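Local structure of esterase (Rhizomucor miehei CAU432, 4WY8) at residues 8-13 with 299-304; 134-139 with 171-176; 158-163 with 183-188; 210-215 with 288-293. The protein hydrolyses carboxylic esters to an alcohol and a carboxylate, as a fungal carboxylesterase of the alpha/beta hydrolase fold. All blocks are in the same frame, centred on the assembly; numbering follows the deposited sequence.

How the interactions relate
Interactions 1 and 4 lie on one side of the chain's centre and interactions 2 and 3 on the other. Interaction 4 holds H291, the probable catalytic histidine, and abuts interaction 1, their centres 11 Å apart: K8 N lies 2.9 Å from G288 O, a probable hydrogen bond, and T302 packs on I289. Interactions 2 and 3 have centres 9 Å apart and share a core, where V139 meets L158 and I185 while C174 meets V160 and Q188. Although the centres of interactions 3 and 4 are 25 Å apart, their nearest atoms are about 6 Å apart, because strand 159-163 runs from the core toward the presumed nucleophile S164.

Interaction 1: 8-13 with 299-304; sequences KPYCQN and LSPTGS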
loop_
_atom_site.group_PDB
_atom_site.type_symbol
_atom_site.label_atom_id
_atom_site.label_comp_id
_atom_site.label_asym_id
_atom_site.label_seq_id
_atom_site.Cartn_x
_atom_site.Cartn_y
_atom_site.Cartn_z
ATOM N N LYS A 8 -15.571 -4.201 2.804
ATOM C CA LYS A 8 -15.374 -5.568 2.356
ATOM C C LYS A 8 -16.142 -6.512 3.288
ATOM O O LYS A 8 -16.350 -6.200 4.464
ATOM C CB LYS A 8 -13.872 -5.909 2.321
ATOM C CG LYS A 8 -13.070 -4.878 1.529
ATOM C CD LYS A 8 -11.820 -5.462 0.905
ATOM C CE LYS A 8 -11.067 -4.374 0.147
ATOM N NZ LYS A 8 -9.575 -4.562 0.136
ATOM N N PRO A 9 -16.578 -7.663 2.751
ATOM C CA PRO A 9 -17.372 -8.674 3.468
ATOM C C PRO A 9 -16.880 -9.008 4.891
ATOM O O PRO A 9 -17.672 -8.971 5.831
ATOM C CB PRO A 9 -17.271 -9.907 2.548
ATOM C CG PRO A 9 -16.667 -9.388 1.206
ATOM C CD PRO A 9 -16.607 -7.895 1.297
ATOM N N TYR A 10 -15.608 -9.345 5.048
ATOM C CA TYR A 10 -15.075 -9.701 6.363
ATOM C C TYR A 10 -15.288 -8.569 7.376
ATOM O O TYR A 10 -15.804 -8.793 8.492
ATOM C CB TYR A 10 -13.586 -10.042 6.228
ATOM C CG TYR A 10 -12.876 -10.505 7.485
ATOM C CD1 TYR A 10 -12.450 -11.828 7.621
ATOM C CD2 TYR A 10 -12.572 -9.610 8.508
ATOM C CE1 TYR A 10 -11.763 -12.251 8.755
ATOM C CE2 TYR A 10 -11.897 -10.021 9.649
ATOM C CZ TYR A 10 -11.490 -11.338 9.765
ATOM O OH TYR A 10 -10.814 -11.730 10.899
ATOM N N CYS A 11 -14.911 -7.356 6.963
ATOM C CA CYS A 11 -14.968 -6.166 7.809
ATOM C C CYS A 11 -16.411 -5.774 8.116
ATOM O O CYS A 11 -16.716 -5.302 9.218
ATOM C CB CYS A 11 -14.218 -5.002 7.131
ATOM S SG CYS A 11 -12.377 -5.127 7.204
ATOM N N GLN A 12 -17.299 -5.980 7.143
ATOM C CA GLN A 12 -18.728 -5.799 7.379
ATOM C C GLN A 12 -19.190 -6.738 8.493
ATOM O O GLN A 12 -19.788 -6.314 9.504
ATOM C CB GLN A 12 -19.517 -6.071 6.098
ATOM C CG GLN A 12 -21.011 -5.839 6.225
ATOM C CD GLN A 12 -21.364 -4.370 6.380
ATOM O OE1 GLN A 12 -21.071 -3.548 5.505
ATOM N NE2 GLN A 12 -21.992 -4.031 7.504
ATOM N N ASN A 13 -18.858 -8.012 8.309
ATOM C CA ASN A 13 -19.204 -9.029 9.274
ATOM C C ASN A 13 -18.756 -8.652 10.680
ATOM O O ASN A 13 -19.539 -8.730 11.626
ATOM C CB ASN A 13 -18.572 -10.367 8.892
ATOM C CG ASN A 13 -18.972 -11.474 9.838
ATOM O OD1 ASN A 13 -20.156 -11.793 9.955
ATOM N ND2 ASN A 13 -18.004 -12.003 10.584
ATOM N N LEU A 299 -7.410 -13.597 10.263
ATOM C CA LEU A 299 -6.896 -12.457 9.521
ATOM C C LEU A 299 -7.664 -12.270 8.227
ATOM O O LEU A 299 -7.680 -13.174 7.399
ATOM C CB LEU A 299 -5.402 -12.665 9.236
ATOM C CG LEU A 299 -4.698 -11.511 8.530
ATOM C CD1 LEU A 299 -4.713 -10.271 9.424
ATOM C CD2 LEU A 299 -3.269 -11.928 8.194
ATOM N N SER A 300 -8.269 -11.095 8.038
ATOM C CA SER A 300 -9.051 -10.829 6.829
ATOM C C SER A 300 -8.148 -10.881 5.597
ATOM O O SER A 300 -6.935 -10.748 5.718
ATOM C CB SER A 300 -9.752 -9.467 6.908
ATOM O OG SER A 300 -8.875 -8.374 6.715
ATOM N N PRO A 301 -8.735 -11.121 4.412
ATOM C CA PRO A 301 -7.925 -11.087 3.184
ATOM C C PRO A 301 -7.133 -9.767 3.036
ATOM O O PRO A 301 -5.919 -9.774 2.730
ATOM C CB PRO A 301 -8.973 -11.236 2.073
ATOM C CG PRO A 301 -10.123 -11.991 2.741
ATOM C CD PRO A 301 -10.144 -11.493 4.155
ATOM N N THR A 302 -7.798 -8.641 3.284
ATOM C CA THR A 302 -7.102 -7.376 3.159
ATOM C C THR A 302 -6.026 -7.247 4.230
ATOM O O THR A 302 -4.967 -6.666 3.974
ATOM C CB THR A 302 -8.031 -6.177 3.267
ATOM O OG1 THR A 302 -9.194 -6.384 2.450
ATOM C CG2 THR A 302 -7.283 -4.917 2.805
ATOM N N GLY A 303 -6.280 -7.785 5.424
ATOM C CA GLY A 303 -5.265 -7.801 6.468
ATOM C C GLY A 303 -3.996 -8.467 5.955
ATOM O O GLY A 303 -2.874 -7.982 6.166
ATOM N N SER A 304 -4.177 -9.577 5.250
ATOM C CA SER A 304 -3.050 -10.315 4.676
ATOM C C SER A 304 -2.329 -9.526 3.584
ATOM O O SER A 304 -1.070 -9.543 3.498
ATOM C CB SER A 304 -3.523 -11.666 4.135
ATOM O OG SER A 304 -2.429 -12.424 3.642
HETATM O O HOH W 1 -8.667 -9.683 10.518
#
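The CA atoms of Y10 and S300 lie 6.1 Å apart where the first turn of helix 9-17 comes up against the start of helix 301-322; K8 and S300 occupy the two N-cap positions. The centre of the contact is an aromatic one. Y10 holds CG anti to its backbone N (chi1 -177°), and its ring lies flat against S300, whose CB sits over the middle of one face, 3.3 Å from the Y10 ring centroid and 15° off the normal, as a CH-pi contact. The S300 hydroxyl meanwhile serves its own helix: S300 OG accepts from G303 N at 3.0 Å, the capping bond. P301, in the first turn, brings CD obliquely to within 4.2 Å of Y10 CD1. At the far end of the ring one water accepts from S300 N at 2.9 Å and makes a weak bond to Y10 OH, while that hydroxyl also bonds T298 OG1. A separate polar link lies well away from the ring, at T302. The K8 side chain crosses that of T302 at about a right angle, and K8 NZ donates to T302 OG1 over 3.0 Å. The same ammonium also hydrogen-bonds V281 O of the second subunit, its stronger partner, tying this corner to the dimer partner. The arrangement is a helix N-cap docked on an aromatic side chain; it joins an N-terminal helix, probably part of the cap as in the hormone-sensitive-lipase-like esterases to which this protein probably belongs, to the C-terminal helix of the alpha/beta hydrolase fold.

Interaction 2: 134-139 with 171-176; sequences ECLDAV and AVVCIR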
loop_
_atom_site.group_PDB
_atom_site.type_symbol
_atom_site.label_atom_id
_atom_site.label_comp_id
_atom_site.label_asym_id
_atom_site.label_seq_id
_atom_site.Cartn_x
_atom_site.Cartn_y
_atom_site.Cartn_z
ATOM N N GLU A 134 8.239 1.302 29.553
ATOM C CA GLU A 134 8.555 -0.117 29.356
ATOM C C GLU A 134 8.982 -0.401 27.907
ATOM O O GLU A 134 9.953 -1.136 27.666
ATOM C CB GLU A 134 7.367 -1.007 29.730
ATOM C CG GLU A 134 7.090 -1.063 31.241
ATOM C CD GLU A 134 5.726 -1.660 31.594
ATOM O OE1 GLU A 134 4.869 -1.809 30.689
ATOM O OE2 GLU A 134 5.506 -1.983 32.785
ATOM N N CYS A 135 8.265 0.184 26.943
ATOM C CA CYS A 135 8.532 -0.092 25.529
ATOM C C CYS A 135 9.881 0.465 25.082
ATOM O O CYS A 135 10.648 -0.200 24.340
ATOM C CB CYS A 135 7.407 0.474 24.644
ATOM S SG CYS A 135 5.790 -0.354 24.907
ATOM N N LEU A 136 10.165 1.681 25.536
ATOM C CA LEU A 136 11.441 2.313 25.261
ATOM C C LEU A 136 12.541 1.472 25.869
ATOM O O LEU A 136 13.517 1.148 25.202
ATOM C CB LEU A 136 11.466 3.742 25.816
ATOM C CG LEU A 136 12.806 4.467 25.692
ATOM C CD1 LEU A 136 13.214 4.779 24.226
ATOM C CD2 LEU A 136 12.745 5.747 26.514
ATOM N N ASP A 137 12.352 1.049 27.111
ATOM C CA ASP A 137 13.341 0.184 27.750
ATOM C C ASP A 137 13.576 -1.119 26.974
ATOM O O ASP A 137 14.704 -1.632 26.914
ATOM C CB ASP A 137 12.912 -0.161 29.171
ATOM C CG ASP A 137 13.249 0.932 30.174
ATOM O OD1 ASP A 137 14.011 1.864 29.826
ATOM O OD2 ASP A 137 12.755 0.838 31.324
ATOM N N ALA A 138 12.510 -1.676 26.413
ATOM C CA ALA A 138 12.631 -2.890 25.600
ATOM C C ALA A 138 13.437 -2.663 24.314
ATOM O O ALA A 138 14.309 -3.462 23.971
ATOM C CB ALA A 138 11.263 -3.425 25.264
ATOM N N VAL A 139 13.142 -1.581 23.599
ATOM C CA VAL A 139 13.924 -1.242 22.405
ATOM C C VAL A 139 15.401 -1.018 22.752
ATOM O O VAL A 139 16.299 -1.533 22.074
ATOM C CB VAL A 139 13.376 0.018 21.704
ATOM C CG1 VAL A 139 14.294 0.448 20.552
ATOM C CG2 VAL A 139 11.947 -0.216 21.204
ATOM N N ALA A 171 5.135 5.398 17.607
ATOM C CA ALA A 171 5.437 6.791 17.254
ATOM C C ALA A 171 6.179 7.538 18.387
ATOM O O ALA A 171 7.233 8.217 18.176
ATOM C CB ALA A 171 4.153 7.522 16.888
ATOM N N VAL A 172 5.623 7.432 19.588
ATOM C CA VAL A 172 6.180 8.206 20.699
ATOM C C VAL A 172 7.478 7.591 21.254
ATOM O O VAL A 172 8.325 8.306 21.772
ATOM C CB VAL A 172 5.141 8.398 21.822
ATOM C CG1 VAL A 172 3.976 9.199 21.292
ATOM C CG2 VAL A 172 4.654 7.042 22.391
ATOM N N VAL A 173 7.641 6.272 21.147
ATOM C CA VAL A 173 8.929 5.672 21.466
ATOM C C VAL A 173 9.981 6.222 20.489
ATOM O O VAL A 173 11.111 6.503 20.891
ATOM C CB VAL A 173 8.896 4.135 21.407
ATOM C CG1 VAL A 173 10.288 3.573 21.132
ATOM C CG2 VAL A 173 8.342 3.573 22.696
ATOM N N CYS A 174 9.614 6.404 19.218
ATOM C CA CYS A 174 10.566 7.036 18.290
ATOM C C CYS A 174 10.937 8.471 18.706
ATOM O O CYS A 174 12.146 8.798 18.807
ATOM C CB CYS A 174 10.017 7.040 16.861
ATOM S SG CYS A 174 10.080 5.396 16.107
ATOM N N ILE A 175 9.929 9.315 18.974
ATOM C CA ILE A 175 10.232 10.693 19.416
ATOM C C ILE A 175 11.115 10.698 20.682
ATOM O O ILE A 175 12.084 11.477 20.818
ATOM C CB ILE A 175 8.967 11.483 19.713
ATOM C CG1 ILE A 175 8.052 11.494 18.489
ATOM C CG2 ILE A 175 9.310 12.906 20.197
ATOM C CD1 ILE A 175 6.637 11.992 18.803
ATOM N N ARG A 176 10.778 9.817 21.613
ATOM C CA ARG A 176 11.521 9.718 22.855
ATOM C C ARG A 176 12.979 9.285 22.659
ATOM O O ARG A 176 13.879 9.877 23.248
ATOM C CB ARG A 176 10.825 8.754 23.808
ATOM C CG ARG A 176 11.494 8.746 25.144
ATOM C CD ARG A 176 11.229 10.067 25.867
ATOM N NE ARG A 176 12.220 10.288 26.909
ATOM C CZ ARG A 176 12.216 9.684 28.089
ATOM N NH1 ARG A 176 11.260 8.817 28.396
ATOM N NH2 ARG A 176 13.174 9.955 28.961
#
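V139 N donates to C135 O over 2.9 Å, a helical bond that keeps these two residues one turn apart, each facing V173; no hydrogen bond crosses between the two segments, and the contact is made by hydrocarbon. V173 divides its branches between them. CG2 of V173 lies 3.8 Å from C135 CB and also approaches the backbone N of L136, whereas V173 CG1 meets V139 CG2 at 4.1 Å. One turn on from V173, L136 and R176 cross at about a right angle. R176 holds CG anti to its backbone N (chi1 -174°), 3.5 Å from L136 CD2; the arginine chain then bends at chi2, and the same leucine methyl sits over one face of the guanidinium, on its NH1 side. The local helix axes pass 9.8 Å apart at a crossing angle of -65°, which confines the interface to a few residues around the closest CA pair, L136 and V173. Beneath this pair, C135 and V139 rest on F87 of strand 83-87, and V139 also on V85 of that strand. V173 additionally packs on L132, earlier in helix 130-143, and R176 on F236, while D137 forms a salt bridge with R60; helices 130-143 and 165-179 thus cross at a steep angle on one face of the central sheet.

Interaction 3: 158-163 with 183-188; sequences LVVAGD and NIIKGQ
V160 and Q188 pair in parallel, with CA atoms 4.9 Å apart, in the tightly packed part of the contact, where the backbone of G187 also lies close against V159. V160 N donates to G187 O over 3.0 Å, and V160 O receives a CA-H...O contact from Q188 CA at 3.3 Å. The side chains of V160 and Q188 lie alongside and point the same way, V160 CG2 being 3.8 Å from Q188 CB. Next to them I185 crosses V160 at about a right angle, its CD1 4.0 Å from V160 CG1, and passes L158 more loosely, with I185 CG1 4.2 Å from L158 CD2. K186 marks the change to the outer side. Its backbone N still donates to L158 O at 2.9 Å, but its side chain bends at chi2 (-59°) and leads off toward the surface, where NZ bonds N183 O over 2.8 Å, and N183 itself is exposed. At the end of its side chain, Q188 NE2 bonds P251 O, and C174 packs against both V160 and Q188. Strands 159-163 and 188-191, joined through helix 165-179, form the beta-alpha-beta crossover of the alpha/beta hydrolase fold, in which the first strand leads into the probable nucleophile elbow that contains G162.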
loop_
_atom_site.group_PDB
_atom_site.type_symbol
_atom_site.label_atom_id
_atom_site.label_comp_id
_atom_site.label_asym_id
_atom_site.label_seq_id
_atom_site.Cartn_x
_atom_site.Cartn_y
_atom_site.Cartn_z
ATOM N N LEU A 158 16.891 -3.021 13.575
ATOM C CA LEU A 158 15.772 -2.885 14.487
ATOM C C LEU A 158 14.696 -1.935 13.929
ATOM O O LEU A 158 14.999 -0.842 13.446
ATOM C CB LEU A 158 16.269 -2.403 15.853
ATOM C CG LEU A 158 15.363 -2.465 17.089
ATOM C CD1 LEU A 158 16.239 -2.564 18.299
ATOM C CD2 LEU A 158 14.512 -1.216 17.196
ATOM N N VAL A 159 13.448 -2.400 13.940
ATOM C CA VAL A 159 12.306 -1.561 13.589
ATOM C C VAL A 159 11.240 -1.691 14.661
ATOM O O VAL A 159 11.152 -2.717 15.342
ATOM C CB VAL A 159 11.700 -1.944 12.238
ATOM C CG1 VAL A 159 12.713 -1.756 11.121
ATOM C CG2 VAL A 159 11.201 -3.370 12.284
ATOM N N VAL A 160 10.461 -0.632 14.870
ATOM C CA VAL A 160 9.331 -0.725 15.792
ATOM C C VAL A 160 8.055 -0.757 14.968
ATOM O O VAL A 160 7.970 -0.133 13.900
ATOM C CB VAL A 160 9.268 0.452 16.788
ATOM C CG1 VAL A 160 10.523 0.489 17.638
ATOM C CG2 VAL A 160 9.095 1.784 16.030
ATOM N N ALA A 161 7.056 -1.474 15.458
ATOM C CA ALA A 161 5.810 -1.592 14.738
ATOM C C ALA A 161 4.696 -1.819 15.722
ATOM O O ALA A 161 4.889 -2.465 16.742
ATOM C CB ALA A 161 5.878 -2.737 13.733
ATOM N N GLY A 162 3.524 -1.290 15.429
ATOM C CA GLY A 162 2.424 -1.456 16.347
ATOM C C GLY A 162 1.107 -1.027 15.759
ATOM O O GLY A 162 1.049 -0.203 14.811
ATOM N N ASP A 163 0.038 -1.578 16.323
ATOM C CA ASP A 163 -1.295 -1.260 15.772
ATOM C C ASP A 163 -2.145 -0.451 16.725
ATOM O O ASP A 163 -2.161 -0.736 17.911
ATOM C CB ASP A 163 -2.060 -2.531 15.412
ATOM C CG ASP A 163 -2.288 -3.427 16.611
ATOM O OD1 ASP A 163 -1.273 -3.798 17.251
ATOM O OD2 ASP A 163 -3.468 -3.764 16.916
ATOM N N ASN A 183 20.225 6.558 18.047
ATOM C CA ASN A 183 19.957 6.275 16.649
ATOM C C ASN A 183 19.786 4.782 16.465
ATOM O O ASN A 183 20.344 4.181 15.541
ATOM C CB ASN A 183 21.082 6.796 15.766
ATOM C CG ASN A 183 21.321 8.286 15.946
ATOM O OD1 ASN A 183 20.508 9.114 15.511
ATOM N ND2 ASN A 183 22.457 8.639 16.557
ATOM N N ILE A 184 18.973 4.191 17.324
ATOM C CA ILE A 184 18.886 2.746 17.389
ATOM C C ILE A 184 17.650 2.167 16.703
ATOM O O ILE A 184 17.576 0.960 16.509
ATOM C CB ILE A 184 18.889 2.271 18.842
ATOM C CG1 ILE A 184 17.707 2.883 19.606
ATOM C CG2 ILE A 184 20.228 2.602 19.500
ATOM C CD1 ILE A 184 17.587 2.371 21.068
ATOM N N ILE A 185 16.702 3.019 16.317
ATOM C CA ILE A 185 15.508 2.582 15.592
ATOM C C ILE A 185 15.617 2.957 14.121
ATOM O O ILE A 185 15.757 4.134 13.798
ATOM C CB ILE A 185 14.211 3.220 16.178
ATOM C CG1 ILE A 185 14.047 2.884 17.662
ATOM C CG2 ILE A 185 12.987 2.749 15.424
ATOM C CD1 ILE A 185 12.897 3.632 18.308
ATOM N N LYS A 186 15.562 1.966 13.229
ATOM C CA LYS A 186 15.750 2.212 11.802
ATOM C C LYS A 186 14.490 2.400 10.988
ATOM O O LYS A 186 14.553 2.715 9.784
ATOM C CB LYS A 186 16.558 1.059 11.172
ATOM C CG LYS A 186 17.796 0.670 11.963
ATOM C CD LYS A 186 18.745 1.868 12.108
ATOM C CE LYS A 186 19.959 1.499 12.973
ATOM N NZ LYS A 186 20.836 2.681 13.257
ATOM N N GLY A 187 13.341 2.155 11.598
ATOM C CA GLY A 187 12.089 2.259 10.870
ATOM C C GLY A 187 10.935 2.164 11.835
ATOM O O GLY A 187 11.032 1.515 12.884
ATOM N N GLN A 188 9.832 2.810 11.490
ATOM C CA GLN A 188 8.655 2.727 12.333
ATOM C C GLN A 188 7.475 2.384 11.434
ATOM O O GLN A 188 7.325 2.970 10.356
ATOM C CB GLN A 188 8.431 4.048 13.098
ATOM C CG GLN A 188 8.189 5.250 12.209
ATOM C CD GLN A 188 8.081 6.570 12.981
ATOM O OE1 GLN A 188 7.344 6.667 13.968
ATOM N NE2 GLN A 188 8.779 7.616 12.492
#

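Interaction 4: 210-215 with 288-293; sequences NYYLTR and GIIHGI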
loop_
_atom_site.group_PDB
_atom_site.type_symbol
_atom_site.label_atom_id
_atom_site.label_comp_id
_atom_site.label_asym_id
_atom_site.label_seq_id
_atom_site.Cartn_x
_atom_site.Cartn_y
_atom_site.Cartn_z
ATOM N N ASN A 210 -21.020 1.784 15.028
ATOM C CA ASN A 210 -21.227 0.643 14.115
ATOM C C ASN A 210 -20.046 0.268 13.213
ATOM O O ASN A 210 -20.222 -0.462 12.229
ATOM C CB ASN A 210 -22.447 0.896 13.235
ATOM C CG ASN A 210 -23.693 1.159 14.046
ATOM O OD1 ASN A 210 -23.993 0.428 14.998
ATOM N ND2 ASN A 210 -24.417 2.210 13.689
ATOM N N TYR A 211 -18.842 0.715 13.551
ATOM C CA TYR A 211 -17.649 0.233 12.845
ATOM C C TYR A 211 -16.589 -0.342 13.793
ATOM O O TYR A 211 -15.368 -0.103 13.619
ATOM C CB TYR A 211 -17.051 1.357 12.017
ATOM C CG TYR A 211 -17.953 1.885 10.910
ATOM C CD1 TYR A 211 -17.961 1.297 9.658
ATOM C CD2 TYR A 211 -18.792 2.985 11.131
ATOM C CE1 TYR A 211 -18.769 1.803 8.624
ATOM C CE2 TYR A 211 -19.609 3.487 10.125
ATOM C CZ TYR A 211 -19.594 2.887 8.874
ATOM O OH TYR A 211 -20.392 3.374 7.861
ATOM N N TYR A 212 -17.080 -1.092 14.788
ATOM C CA TYR A 212 -16.272 -1.860 15.737
ATOM C C TYR A 212 -15.514 -0.987 16.736
ATOM O O TYR A 212 -15.774 -1.068 17.934
ATOM C CB TYR A 212 -15.316 -2.779 14.964
ATOM C CG TYR A 212 -14.510 -3.727 15.816
ATOM C CD1 TYR A 212 -15.117 -4.809 16.447
ATOM C CD2 TYR A 212 -13.138 -3.547 15.989
ATOM C CE1 TYR A 212 -14.383 -5.689 17.233
ATOM C CE2 TYR A 212 -12.395 -4.418 16.777
ATOM C CZ TYR A 212 -13.024 -5.486 17.392
ATOM O OH TYR A 212 -12.294 -6.347 18.177
ATOM N N LEU A 213 -14.580 -0.161 16.274
ATOM C CA LEU A 213 -13.980 0.847 17.153
ATOM C C LEU A 213 -14.895 2.063 17.156
ATOM O O LEU A 213 -15.125 2.645 16.110
ATOM C CB LEU A 213 -12.564 1.253 16.711
ATOM C CG LEU A 213 -11.933 2.385 17.568
ATOM C CD1 LEU A 213 -11.741 1.931 19.013
ATOM C CD2 LEU A 213 -10.586 2.853 17.006
ATOM N N THR A 214 -15.406 2.446 18.318
ATOM C CA THR A 214 -16.359 3.547 18.407
ATOM C C THR A 214 -15.747 4.732 19.159
ATOM O O THR A 214 -14.732 4.582 19.842
ATOM C CB THR A 214 -17.633 3.095 19.138
ATOM O OG1 THR A 214 -17.278 2.679 20.459
ATOM C CG2 THR A 214 -18.255 1.895 18.426
ATOM N N ARG A 215 -16.378 5.894 19.053
ATOM C CA ARG A 215 -15.950 7.059 19.804
ATOM C C ARG A 215 -16.061 6.763 21.286
ATOM O O ARG A 215 -15.148 7.048 22.068
ATOM C CB ARG A 215 -16.810 8.257 19.447
ATOM C CG ARG A 215 -16.636 9.476 20.341
ATOM C CD ARG A 215 -17.800 10.454 20.124
ATOM N NE ARG A 215 -17.558 11.343 19.003
ATOM C CZ ARG A 215 -18.482 11.728 18.123
ATOM N NH1 ARG A 215 -19.732 11.301 18.219
ATOM N NH2 ARG A 215 -18.144 12.537 17.127
ATOM N N GLY A 288 -12.168 0.318 2.073
ATOM C CA GLY A 288 -13.113 -0.722 2.425
ATOM C C GLY A 288 -12.839 -1.498 3.701
ATOM O O GLY A 288 -13.464 -2.536 3.929
ATOM N N ILE A 289 -11.945 -1.003 4.556
ATOM C CA ILE A 289 -11.662 -1.721 5.791
ATOM C C ILE A 289 -11.960 -0.898 7.029
ATOM O O ILE A 289 -12.049 0.334 6.992
ATOM C CB ILE A 289 -10.181 -2.195 5.880
ATOM C CG1 ILE A 289 -9.230 -1.005 5.964
ATOM C CG2 ILE A 289 -9.819 -3.079 4.714
ATOM C CD1 ILE A 289 -7.852 -1.407 6.385
ATOM N N ILE A 290 -12.104 -1.610 8.139
ATOM C CA ILE A 290 -12.311 -0.978 9.418
ATOM C C ILE A 290 -11.124 -1.189 10.326
ATOM O O ILE A 290 -10.237 -2.000 10.057
ATOM C CB ILE A 290 -13.569 -1.510 10.134
ATOM C CG1 ILE A 290 -13.475 -3.038 10.289
ATOM C CG2 ILE A 290 -14.818 -1.075 9.378
ATOM C CD1 ILE A 290 -14.434 -3.633 11.350
ATOM N N HIS A 291 -11.134 -0.434 11.408
ATOM C CA HIS A 291 -10.195 -0.622 12.483
ATOM C C HIS A 291 -10.371 -2.002 13.131
ATOM O O HIS A 291 -11.493 -2.477 13.294
ATOM C CB HIS A 291 -10.392 0.496 13.510
ATOM C CG HIS A 291 -9.268 0.642 14.485
ATOM N ND1 HIS A 291 -8.346 1.672 14.407
ATOM C CD2 HIS A 291 -8.946 -0.062 15.597
ATOM C CE1 HIS A 291 -7.491 1.571 15.408
ATOM N NE2 HIS A 291 -7.830 0.524 16.146
ATOM N N GLY A 292 -9.260 -2.619 13.524
ATOM C CA GLY A 292 -9.285 -3.812 14.354
ATOM C C GLY A 292 -9.047 -5.147 13.664
ATOM O O GLY A 292 -9.201 -6.216 14.280
ATOM N N ILE A 293 -8.599 -5.112 12.417
ATOM C CA ILE A 293 -8.415 -6.365 11.715
ATOM C C ILE A 293 -7.191 -7.137 12.213
ATOM O O ILE A 293 -7.059 -8.326 11.928
ATOM C CB ILE A 293 -8.353 -6.147 10.199
ATOM C CG1 ILE A 293 -7.251 -5.176 9.795
ATOM C CG2 ILE A 293 -9.698 -5.589 9.720
ATOM C CD1 ILE A 293 -7.271 -4.910 8.286
HETATM O O HOH W 2 -13.505 1.113 12.291
#
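L213 CG (chi1 176°) and H291 CG (chi1 -165°) both stand anti to their backbone N, and the two side chains cross obliquely, with the leucine methyl CD2 lying over the imidazole. That methyl lies 3.5 Å from the H291 ring centroid and 3° off the normal, a CH-pi contact centred on one face. The ring is further fixed by D261 OD2 at ND1 and by S164 OG at NE2, consistent with a Ser-His-Asp catalytic triad; L213 thus probably helps to position the histidine from the second shell. A water accepts from H291 N at 3.0 Å and lies 2.6 Å from Y211 O, to which it probably donates. One residue before the histidine, I290 sends its two branches to different tyrosines: I290 CG2 lies at the edge of the Y211 ring, 3.9 Å from Y211 CD1, and the I290 CD1 methyl touches Y212 CB at 3.8 Å. The Y212 ring then passes obliquely beside the backbone, with Y212 CD2 3.3 Å from H291 O and Y212 CE2 4.0 Å from G292 CA; its hydroxyl bonds N295 ND2. L213 also packs on M218 and F221 of helix 215-225, whose start is capped by T214, while I290 rests on C11 and I14 of helix 9-17; segment 288-293 thus lies against helix 9-17 directly and is linked to helix 215-225 by way of L213, with I289 and I293 turned to helix 301-322.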